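Phosphate transporter (Thermotoga maritima MSB8, PDB 6L85) binds phosphate and sodium and, as a sodium-dependent transporter related to human SLC20, probably imports phosphate across the cell membrane. Local coordinates at residues Val282-Pro285 with Phe286-Leu290; Thr29-Ala33 with Arg34-Val38; Phe117-Ala121 with Val122-Gly126. One frame throughout, in Å; residues are numbered along the deposited sequence.

Interaction 1 of 3, residues Val282-Pro285 with Phe286-Leu290; sequences VEIP and FLALL. With LMT (dodecyl-beta-D-maltoside), chain O.
The backbone runs extended through I284 and P285, then the chain turns into a helix at F286 and P285 O accepts a weak, bent bond from A288 N, the two atoms 2.8 Å apart with an angle of 126° at the hydrogen. The next helical bond, from L290 N to F286 O, is regular. A288 also brings its methyl close to the P285 carbonyl, A288 CB lying 3.2 Å from P285 O. On one flank of this turn, I284 reaches across to L289. With chi1 at -59°, its CG2 branch stands opposite the backbone N and meets L289 CG at 3.9 Å, the two side chains crossing at about a right angle; the same methyl sits 4.3 Å from A288 CB. Both I284 and L289 also lean on S61 of helix 58-66, while P285 rests on A267 and M270 of helix 260-275. F286 departs from this cluster. Its ring reaches a dodecyl maltoside, with C1 of the detergent in plane at the ring edge and C2 only 3.3 Å from F286 CZ. Replacing F286 by an alanine removes the ring, which would probably leave the first detergent carbons without an aromatic neighbour and lessen the packing on E201 of the second subunit. P285 is the N-cap, and the apolar pair formed by the residue just before it and the fourth residue after it, I284 with L289, is the signature of a hydrophobic staple at the start of helix 286-302.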
ATOM      1  N   VAL B 282      23.890  11.600  -5.866  1.00 66.00           N
ATOM      2  CA  VAL B 282      22.906  12.444  -5.196  1.00 65.49           C
ATOM      3  C   VAL B 282      21.915  11.577  -4.427  1.00 59.77           C
ATOM      4  O   VAL B 282      21.366  10.612  -4.969  1.00 60.95           O
ATOM      5  CB  VAL B 282      22.172  13.331  -6.217  1.00 64.96           C
ATOM      6  CG1 VAL B 282      21.020  14.095  -5.559  1.00 60.65           C
ATOM      7  CG2 VAL B 282      23.140  14.288  -6.880  1.00 65.27           C
ATOM      8  N   GLU B 283      21.677  11.918  -3.166  1.00 61.55           N
ATOM      9  CA  GLU B 283      20.610  11.307  -2.382  1.00 58.92           C
ATOM     10  C   GLU B 283      19.507  12.344  -2.197  1.00 50.11           C
ATOM     11  O   GLU B 283      19.754  13.425  -1.644  1.00 49.39           O
ATOM     12  CB  GLU B 283      21.130  10.812  -1.033  1.00 66.50           C
ATOM     13  CG  GLU B 283      22.543  10.251  -1.087  1.00 71.09           C
ATOM     14  CD  GLU B 283      23.298  10.433   0.227  1.00 87.57           C
ATOM     15  OE1 GLU B 283      23.150  11.506   0.867  1.00 82.32           O
ATOM     16  OE2 GLU B 283      24.044   9.503   0.615  1.00 98.06           O
ATOM     17  N   ILE B 284      18.310  12.034  -2.687  1.00 42.02           N
ATOM     18  CA  ILE B 284      17.192  12.972  -2.586  1.00 42.82           C
ATOM     19  C   ILE B 284      16.647  12.965  -1.161  1.00 43.87           C
ATOM     20  O   ILE B 284      16.174  11.919  -0.687  1.00 44.42           O
ATOM     21  CB  ILE B 284      16.080  12.641  -3.594  1.00 40.47           C
ATOM     22  CG1 ILE B 284      16.632  12.679  -5.026  1.00 41.82           C
ATOM     23  CG2 ILE B 284      14.918  13.635  -3.438  1.00 34.88           C
ATOM     24  CD1 ILE B 284      16.951  14.092  -5.501  1.00 36.10           C
ATOM     25  N   PRO B 285      16.689  14.094  -0.450  1.00 43.95           N
ATOM     26  CA  PRO B 285      16.153  14.132   0.923  1.00 42.40           C
ATOM     27  C   PRO B 285      14.656  13.853   0.931  1.00 44.02           C
ATOM     28  O   PRO B 285      13.882  14.464   0.180  1.00 39.46           O
ATOM     29  CB  PRO B 285      16.466  15.562   1.393  1.00 41.22           C
ATOM     30  CG  PRO B 285      17.516  16.086   0.430  1.00 42.30           C
ATOM     31  CD  PRO B 285      17.215  15.402  -0.882  1.00 42.35           C
ATOM     32  N   PHE B 286      14.254  12.910   1.786  1.00 41.04           N
ATOM     33  CA  PHE B 286      12.859  12.492   1.816  1.00 45.24           C
ATOM     34  C   PHE B 286      11.929  13.661   2.075  1.00 40.79           C
ATOM     35  O   PHE B 286      10.795  13.666   1.596  1.00 42.00           O
ATOM     36  CB  PHE B 286      12.660  11.390   2.858  1.00 50.91           C
ATOM     37  CG  PHE B 286      12.439  10.044   2.238  1.00 61.49           C
ATOM     38  CD1 PHE B 286      11.378   9.851   1.362  1.00 64.42           C
ATOM     39  CD2 PHE B 286      13.308   8.996   2.473  1.00 67.23           C
ATOM     40  CE1 PHE B 286      11.167   8.626   0.751  1.00 61.63           C
ATOM     41  CE2 PHE B 286      13.107   7.769   1.864  1.00 72.57           C
ATOM     42  CZ  PHE B 286      12.030   7.588   0.999  1.00 67.45           C
ATOM     43  N   LEU B 287      12.392  14.660   2.820  1.00 37.01           N
ATOM     44  CA  LEU B 287      11.600  15.867   3.011  1.00 39.55           C
ATOM     45  C   LEU B 287      11.166  16.471   1.674  1.00 42.81           C
ATOM     46  O   LEU B 287      10.008  16.881   1.524  1.00 40.93           O
ATOM     47  CB  LEU B 287      12.407  16.872   3.838  1.00 43.12           C
ATOM     48  CG  LEU B 287      11.664  17.903   4.685  1.00 49.00           C
ATOM     49  CD1 LEU B 287      10.350  17.317   5.189  1.00 52.30           C
ATOM     50  CD2 LEU B 287      12.530  18.349   5.862  1.00 47.88           C
ATOM     51  N   ALA B 288      12.082  16.528   0.688  1.00 37.05           N
ATOM     52  CA  ALA B 288      11.734  17.037  -0.644  1.00 39.66           C
ATOM     53  C   ALA B 288      10.606  16.239  -1.270  1.00 30.06           C
ATOM     54  O   ALA B 288       9.674  16.805  -1.854  1.00 36.38           O
ATOM     55  CB  ALA B 288      12.961  17.015  -1.580  1.00 34.72           C
ATOM     56  N   LEU B 289      10.693  14.912  -1.200  1.00 34.16           N
ATOM     57  CA  LEU B 289       9.677  14.076  -1.833  1.00 31.29           C
ATOM     58  C   LEU B 289       8.341  14.190  -1.115  1.00 36.84           C
ATOM     59  O   LEU B 289       7.280  14.140  -1.752  1.00 33.82           O
ATOM     60  CB  LEU B 289      10.135  12.631  -1.849  1.00 36.66           C
ATOM     61  CG  LEU B 289      11.340  12.367  -2.720  1.00 39.17           C
ATOM     62  CD1 LEU B 289      11.840  10.949  -2.431  1.00 43.21           C
ATOM     63  CD2 LEU B 289      10.939  12.531  -4.192  1.00 34.08           C
ATOM     64  N   LEU B 290       8.379  14.351   0.221  1.00 37.05           N
ATOM     65  CA  LEU B 290       7.157  14.463   1.015  1.00 40.41           C
ATOM     66  C   LEU B 290       6.452  15.779   0.738  1.00 36.58           C
ATOM     67  O   LEU B 290       5.226  15.812   0.590  1.00 38.07           O
ATOM     68  CB  LEU B 290       7.491  14.345   2.505  1.00 41.89           C
ATOM     69  CG  LEU B 290       7.572  12.977   3.172  1.00 43.72           C
ATOM     70  CD1 LEU B 290       8.150  11.965   2.280  1.00 47.84           C
ATOM     71  CD2 LEU B 290       8.426  13.098   4.430  1.00 41.49           C
TER
HETATM   72  C1' LMT O 513      14.709   3.286   0.926  1.00 67.90           C
HETATM   73  C2' LMT O 513      15.628   4.463   0.678  1.00 74.83           C
HETATM   74  C3' LMT O 513      17.090   4.115   0.437  1.00 74.53           C
HETATM   75  C4' LMT O 513      17.530   2.870   1.172  1.00 74.04           C
HETATM   76  C5' LMT O 513      16.447   1.801   1.057  1.00 74.34           C
HETATM   77  C6' LMT O 513      16.927   0.491   1.646  1.00 74.92           C
HETATM   78  O1' LMT O 513      13.564   3.784   1.632  1.00 66.69           O
HETATM   79  O2' LMT O 513      15.184   5.174  -0.461  1.00 84.11           O
HETATM   80  O3' LMT O 513      17.846   5.222   0.873  1.00 79.12           O
HETATM   81  O5' LMT O 513      15.276   2.270   1.717  1.00 73.13           O
HETATM   82  O6' LMT O 513      18.217   0.176   1.124  1.00 76.06           O
HETATM   83  C1  LMT O 513      12.481   4.269   0.814  1.00 61.36           C
HETATM   84  C2  LMT O 513      11.266   4.469   1.751  1.00 59.01           C
HETATM   85  C3  LMT O 513      10.031   3.805   1.093  1.00 52.10           C
HETATM   86  C4  LMT O 513       8.802   4.449   1.749  1.00 45.98           C
HETATM   87  C5  LMT O 513       7.582   3.572   1.415  1.00 53.66           C
HETATM   88  C6  LMT O 513       6.578   3.766   2.563  1.00 51.69           C
HETATM   89  C7  LMT O 513       5.176   3.409   2.019  1.00 51.92           C
HETATM   90  C8  LMT O 513       4.984   1.872   2.123  1.00 52.24           C
HETATM   91  C9  LMT O 513       3.762   1.486   1.250  1.00 54.15           C
HETATM   92  C10 LMT O 513       2.475   1.491   2.118  1.00 57.74           C
HETATM   93  C11 LMT O 513       1.387   0.704   1.373  1.00 63.01           C
HETATM   94  C12 LMT O 513       0.017   0.983   1.997  1.00 64.53           C

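Interaction 2 of 3, residues Thr29-Ala33 with Arg34-Val38. With NA (sodium ion), chain S.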
ATOM      1  N   THR B  29     -10.645   9.515 -17.534  1.00 41.62           N
ATOM      2  CA  THR B  29     -11.304   8.322 -18.060  1.00 43.81           C
ATOM      3  C   THR B  29     -12.418   7.853 -17.123  1.00 47.73           C
ATOM      4  O   THR B  29     -13.552   7.623 -17.559  1.00 45.26           O
ATOM      5  CB  THR B  29     -10.283   7.200 -18.283  1.00 43.15           C
ATOM      6  OG1 THR B  29      -9.490   7.037 -17.104  1.00 48.22           O
ATOM      7  CG2 THR B  29      -9.346   7.530 -19.464  1.00 45.22           C
ATOM      8  N   ALA B  30     -12.109   7.719 -15.824  1.00 42.63           N
ATOM      9  CA  ALA B  30     -13.077   7.220 -14.850  1.00 48.02           C
ATOM     10  C   ALA B  30     -14.207   8.216 -14.630  1.00 43.85           C
ATOM     11  O   ALA B  30     -15.364   7.820 -14.469  1.00 43.17           O
ATOM     12  CB  ALA B  30     -12.381   6.905 -13.511  1.00 41.70           C
ATOM     13  N   VAL B  31     -13.887   9.512 -14.611  1.00 43.75           N
ATOM     14  CA  VAL B  31     -14.912  10.527 -14.402  1.00 46.11           C
ATOM     15  C   VAL B  31     -15.818  10.642 -15.624  1.00 50.58           C
ATOM     16  O   VAL B  31     -17.034  10.815 -15.491  1.00 51.21           O
ATOM     17  CB  VAL B  31     -14.268  11.880 -14.061  1.00 44.22           C
ATOM     18  CG1 VAL B  31     -15.309  12.975 -14.187  1.00 41.87           C
ATOM     19  CG2 VAL B  31     -13.681  11.861 -12.658  1.00 46.89           C
ATOM     20  N   GLY B  32     -15.246  10.541 -16.829  1.00 46.17           N
ATOM     21  CA  GLY B  32     -16.023  10.703 -18.042  1.00 52.71           C
ATOM     22  C   GLY B  32     -16.961   9.545 -18.319  1.00 56.45           C
ATOM     23  O   GLY B  32     -18.021   9.736 -18.919  1.00 57.14           O
ATOM     24  N   ALA B  33     -16.576   8.333 -17.926  1.00 53.38           N
ATOM     25  CA  ALA B  33     -17.480   7.196 -17.978  1.00 50.67           C
ATOM     26  C   ALA B  33     -18.468   7.187 -16.809  1.00 51.62           C
ATOM     27  O   ALA B  33     -19.241   6.236 -16.677  1.00 52.19           O
ATOM     28  CB  ALA B  33     -16.671   5.897 -17.990  1.00 42.36           C
ATOM     29  N   ARG B  34     -18.429   8.215 -15.959  1.00 47.33           N
ATOM     30  CA  ARG B  34     -19.196   8.327 -14.712  1.00 53.82           C
ATOM     31  C   ARG B  34     -18.978   7.136 -13.774  1.00 52.48           C
ATOM     32  O   ARG B  34     -19.819   6.856 -12.918  1.00 53.20           O
ATOM     33  CB  ARG B  34     -20.703   8.532 -14.971  1.00 53.25           C
ATOM     34  CG  ARG B  34     -21.041   9.422 -16.170  1.00 65.05           C
ATOM     35  CD  ARG B  34     -21.024  10.913 -15.822  1.00 72.57           C
ATOM     36  NE  ARG B  34     -20.711  11.749 -16.991  1.00 80.81           N
ATOM     37  CZ  ARG B  34     -19.914  12.823 -16.977  1.00 79.85           C
ATOM     38  NH1 ARG B  34     -19.318  13.220 -15.854  1.00 71.45           N
ATOM     39  NH2 ARG B  34     -19.705  13.504 -18.099  1.00 81.92           N
ATOM     40  N   ALA B  35     -17.847   6.437 -13.880  1.00 51.32           N
ATOM     41  CA  ALA B  35     -17.568   5.380 -12.911  1.00 46.17           C
ATOM     42  C   ALA B  35     -17.379   5.943 -11.502  1.00 49.91           C
ATOM     43  O   ALA B  35     -17.557   5.216 -10.516  1.00 47.83           O
ATOM     44  CB  ALA B  35     -16.339   4.577 -13.329  1.00 40.86           C
ATOM     45  N   ILE B  36     -17.009   7.224 -11.386  1.00 47.21           N
ATOM     46  CA  ILE B  36     -16.840   7.888 -10.099  1.00 43.16           C
ATOM     47  C   ILE B  36     -17.127   9.369 -10.304  1.00 42.94           C
ATOM     48  O   ILE B  36     -17.104   9.879 -11.429  1.00 46.35           O
ATOM     49  CB  ILE B  36     -15.418   7.697  -9.485  1.00 49.62           C
ATOM     50  CG1 ILE B  36     -14.304   8.106 -10.462  1.00 44.46           C
ATOM     51  CG2 ILE B  36     -15.172   6.266  -9.017  1.00 44.70           C
ATOM     52  CD1 ILE B  36     -12.940   8.037  -9.821  1.00 43.81           C
ATOM     53  N   THR B  37     -17.396  10.069  -9.205  1.00 46.54           N
ATOM     54  CA  THR B  37     -17.568  11.513  -9.264  1.00 48.13           C
ATOM     55  C   THR B  37     -16.209  12.217  -9.252  1.00 44.62           C
ATOM     56  O   THR B  37     -15.184  11.645  -8.882  1.00 43.37           O
ATOM     57  CB  THR B  37     -18.403  12.040  -8.082  1.00 46.66           C
ATOM     58  OG1 THR B  37     -17.668  11.887  -6.862  1.00 47.49           O
ATOM     59  CG2 THR B  37     -19.762  11.326  -7.962  1.00 42.30           C
ATOM     60  N   VAL B  38     -16.233  13.495  -9.630  1.00 45.28           N
ATOM     61  CA  VAL B  38     -15.043  14.337  -9.571  1.00 51.55           C
ATOM     62  C   VAL B  38     -14.457  14.341  -8.163  1.00 49.87           C
ATOM     63  O   VAL B  38     -13.246  14.178  -7.979  1.00 46.21           O
ATOM     64  CB  VAL B  38     -15.394  15.760 -10.049  1.00 54.58           C
ATOM     65  CG1 VAL B  38     -14.260  16.727  -9.741  1.00 57.58           C
ATOM     66  CG2 VAL B  38     -15.723  15.752 -11.549  1.00 51.65           C
TER
HETATM   67 NA    NA S 504      -9.906   4.954 -15.550  1.00 51.35          NA
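V31 and V38 share nearly the same rotation but use different methyls: at chi1 166° V31 offers CG1, opposite its backbone N, whereas V38 at 169° offers CG2, opposite its carbonyl carbon. V31 CG1 and V38 CG2 touch at 3.9 Å, the side chains crossing obliquely. I36 is turned otherwise, its CG1 held in the crowded position between backbone N and carbonyl carbon (chi1 54°), which lays I36 CG1 3.8 Å from A30 CB. While V31 touches V38 through CG1, its other methyl, CG2, lies near the backbone oxygen of I36. Beneath these apolar contacts lies a Schellman motif. R34 adopts a positive phi and reverses the chain at the end of helix 2-32, and two bonds lead back into the last turn: R34 N gives a bond of 3.0 Å to V31 O, and A35 N a weak one of 2.9 Å to A30 O. The side chain of R34 bends at chi2 and folds back over the same turn, with the carbonyl oxygens of V31 and G32 over one face of its guanidinium. R34 NH1 comes within 3.3 Å of V31 O, but at an angle too poor for a bond; the charge is met instead by E313, which forms a salt bridge with NH2. One turn earlier, T29 serves the sodium site. T29 OG1 binds the sodium ion at 2.6 Å, and Q243, S247 and D327 supply further ligands, while A30 CB lies between the ion and I36 CG1. At the far end T37 is the N-cap of helix 38-56, its side chain capping a backbone N just beyond and its own N bonded to Q40 OE1.

Interaction 3 of 3, residues Phe117-Ala121 with Val122-Gly126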
ATOM      1  N   PHE B 117      17.935  28.855 -16.722  1.00 49.04           N
ATOM      2  CA  PHE B 117      18.912  29.237 -15.707  1.00 47.21           C
ATOM      3  C   PHE B 117      20.330  28.885 -16.154  1.00 49.50           C
ATOM      4  O   PHE B 117      21.238  29.719 -16.087  1.00 51.06           O
ATOM      5  CB  PHE B 117      18.614  28.558 -14.369  1.00 50.55           C
ATOM      6  CG  PHE B 117      19.854  28.222 -13.594  1.00 46.47           C
ATOM      7  CD1 PHE B 117      20.643  29.229 -13.059  1.00 46.28           C
ATOM      8  CD2 PHE B 117      20.265  26.903 -13.457  1.00 49.47           C
ATOM      9  CE1 PHE B 117      21.805  28.933 -12.375  1.00 47.59           C
ATOM     10  CE2 PHE B 117      21.424  26.596 -12.770  1.00 53.56           C
ATOM     11  CZ  PHE B 117      22.198  27.620 -12.224  1.00 51.22           C
ATOM     12  N   GLY B 118      20.542  27.641 -16.594  1.00 47.57           N
ATOM     13  CA  GLY B 118      21.885  27.210 -16.959  1.00 49.03           C
ATOM     14  C   GLY B 118      22.487  28.041 -18.079  1.00 57.86           C
ATOM     15  O   GLY B 118      23.686  28.326 -18.075  1.00 53.60           O
ATOM     16  N   LEU B 119      21.659  28.435 -19.056  1.00 54.46           N
ATOM     17  CA  LEU B 119      22.142  29.225 -20.186  1.00 54.59           C
ATOM     18  C   LEU B 119      22.509  30.637 -19.759  1.00 56.48           C
ATOM     19  O   LEU B 119      23.518  31.185 -20.216  1.00 61.37           O
ATOM     20  CB  LEU B 119      21.091  29.264 -21.300  1.00 51.35           C
ATOM     21  CG  LEU B 119      20.838  27.890 -21.915  1.00 52.92           C
ATOM     22  CD1 LEU B 119      19.514  27.862 -22.660  1.00 56.80           C
ATOM     23  CD2 LEU B 119      22.008  27.445 -22.813  1.00 52.05           C
ATOM     24  N   VAL B 120      21.709  31.249 -18.889  1.00 57.88           N
ATOM     25  CA  VAL B 120      22.038  32.610 -18.478  1.00 57.04           C
ATOM     26  C   VAL B 120      23.221  32.629 -17.521  1.00 60.31           C
ATOM     27  O   VAL B 120      23.991  33.598 -17.491  1.00 59.43           O
ATOM     28  CB  VAL B 120      20.800  33.290 -17.872  1.00 57.19           C
ATOM     29  CG1 VAL B 120      21.197  34.430 -16.942  1.00 62.22           C
ATOM     30  CG2 VAL B 120      19.985  33.839 -18.977  1.00 63.03           C
ATOM     31  N   ALA B 121      23.403  31.572 -16.731  1.00 60.76           N
ATOM     32  CA  ALA B 121      24.470  31.607 -15.739  1.00 56.56           C
ATOM     33  C   ALA B 121      25.819  31.277 -16.363  1.00 59.38           C
ATOM     34  O   ALA B 121      26.836  31.884 -16.016  1.00 60.66           O
ATOM     35  CB  ALA B 121      24.158  30.642 -14.589  1.00 51.96           C
ATOM     36  N   VAL B 122      25.848  30.323 -17.286  1.00 58.79           N
ATOM     37  CA  VAL B 122      27.113  29.825 -17.813  1.00 57.64           C
ATOM     38  C   VAL B 122      27.158  29.787 -19.336  1.00 57.80           C
ATOM     39  O   VAL B 122      28.257  29.778 -19.918  1.00 67.71           O
ATOM     40  CB  VAL B 122      27.395  28.424 -17.211  1.00 53.33           C
ATOM     41  CG1 VAL B 122      28.542  27.706 -17.896  1.00 61.18           C
ATOM     42  CG2 VAL B 122      27.696  28.555 -15.737  1.00 61.51           C
ATOM     43  N   GLY B 123      26.039  29.849 -20.042  1.00 56.07           N
ATOM     44  CA  GLY B 123      26.072  29.755 -21.491  1.00 55.41           C
ATOM     45  C   GLY B 123      25.893  28.328 -21.962  1.00 55.49           C
ATOM     46  O   GLY B 123      25.519  27.431 -21.203  1.00 61.66           O
ATOM     47  N   ILE B 124      26.175  28.117 -23.249  1.00 57.98           N
ATOM     48  CA  ILE B 124      26.006  26.801 -23.872  1.00 57.73           C
ATOM     49  C   ILE B 124      26.607  25.682 -23.020  1.00 60.52           C
ATOM     50  O   ILE B 124      26.142  24.533 -23.066  1.00 59.58           O
ATOM     51  CB  ILE B 124      26.613  26.823 -25.295  1.00 60.32           C
ATOM     52  CG1 ILE B 124      25.829  27.782 -26.191  1.00 64.28           C
ATOM     53  CG2 ILE B 124      26.619  25.435 -25.927  1.00 55.24           C
ATOM     54  CD1 ILE B 124      24.375  27.416 -26.330  1.00 60.17           C
ATOM     55  N   ASN B 125      27.634  25.993 -22.222  1.00 55.33           N
ATOM     56  CA  ASN B 125      28.275  24.989 -21.383  1.00 58.97           C
ATOM     57  C   ASN B 125      27.527  24.740 -20.083  1.00 57.61           C
ATOM     58  O   ASN B 125      27.819  23.752 -19.402  1.00 56.44           O
ATOM     59  CB  ASN B 125      29.716  25.399 -21.064  1.00 57.54           C
ATOM     60  CG  ASN B 125      30.698  24.954 -22.137  1.00 73.94           C
ATOM     61  OD1 ASN B 125      30.350  24.184 -23.038  1.00 75.69           O
ATOM     62  ND2 ASN B 125      31.929  25.435 -22.048  1.00 75.60           N
ATOM     63  N   GLY B 126      26.591  25.617 -19.718  1.00 54.36           N
ATOM     64  CA  GLY B 126      25.776  25.443 -18.528  1.00 60.26           C
ATOM     65  C   GLY B 126      24.695  24.388 -18.635  1.00 57.78           C
ATOM     66  O   GLY B 126      24.022  24.113 -17.640  1.00 58.72           O
TER
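Backbone hydrogen bonds link G118 and L119 to the residues after the helix. G118 O receives V122 N at 3.0 Å in a fairly straight bond of 153°, and G123 N adds a weak second one to G118 O at 3.4 Å. G123 N is itself shared, for it also gives a weak bond of 2.9 Å to L119 O, so that one N-H straddles two successive carbonyls. A carbon donor completes the set: the CA of G126 points a hydrogen at G118 O, 3.6 Å away and nearly linear at 163°. Two N-H groups and one C-H thus converge on G118 O, in the last turn of helix 106-121. This is a helix C-terminus at which the chain departs through a glycine with positive phi. G123 combines that phi with an extended psi, and its own backbone angles call for glycine, since a CB would jam against the carbonyl before it. At G118 and G126 the reason is different, namely the close approach of the two backbones: a CB on G126 would clash with G118 O, and one on G118 with G126 O. Apolar contacts are slighter and lie toward the surface. L119, with CG opposite its carbonyl carbon (chi1 -65°), extends CD2 past the backbone oxygen of G123, and L119 CD2 lies 4.2 Å from I124 CD1. Between sequence neighbours, A121 CB and V122 CG2 approach to 4.3 Å. Ties to the rest of the fold flank this turn: I124 O accepts a bond from W129 NE1, G126 is bonded through its backbone to E70, and F117 packs edge-to-face with Y393 of helix 368-400.

How the interactions relate
All three interactions secure the ends of helices, each by a different device. Interaction 3 lies farthest out: its centre is about 28 Å from the chain's centre, against about 18 and 19 Å for the centres of interactions 1 and 2, although all are only partly buried. At the periphery, glycines and shared carbonyls do the work. Interaction 1 instead fastens a helix start with apolar side chains, beside a detergent molecule and the second subunit. Interaction 2 adds a metal ligand and a salt-bridged charge, and it joins the end of one helix to the start of the next. No helix is common to two of them, and the centres of 2 and 3 lie about 45 Å apart.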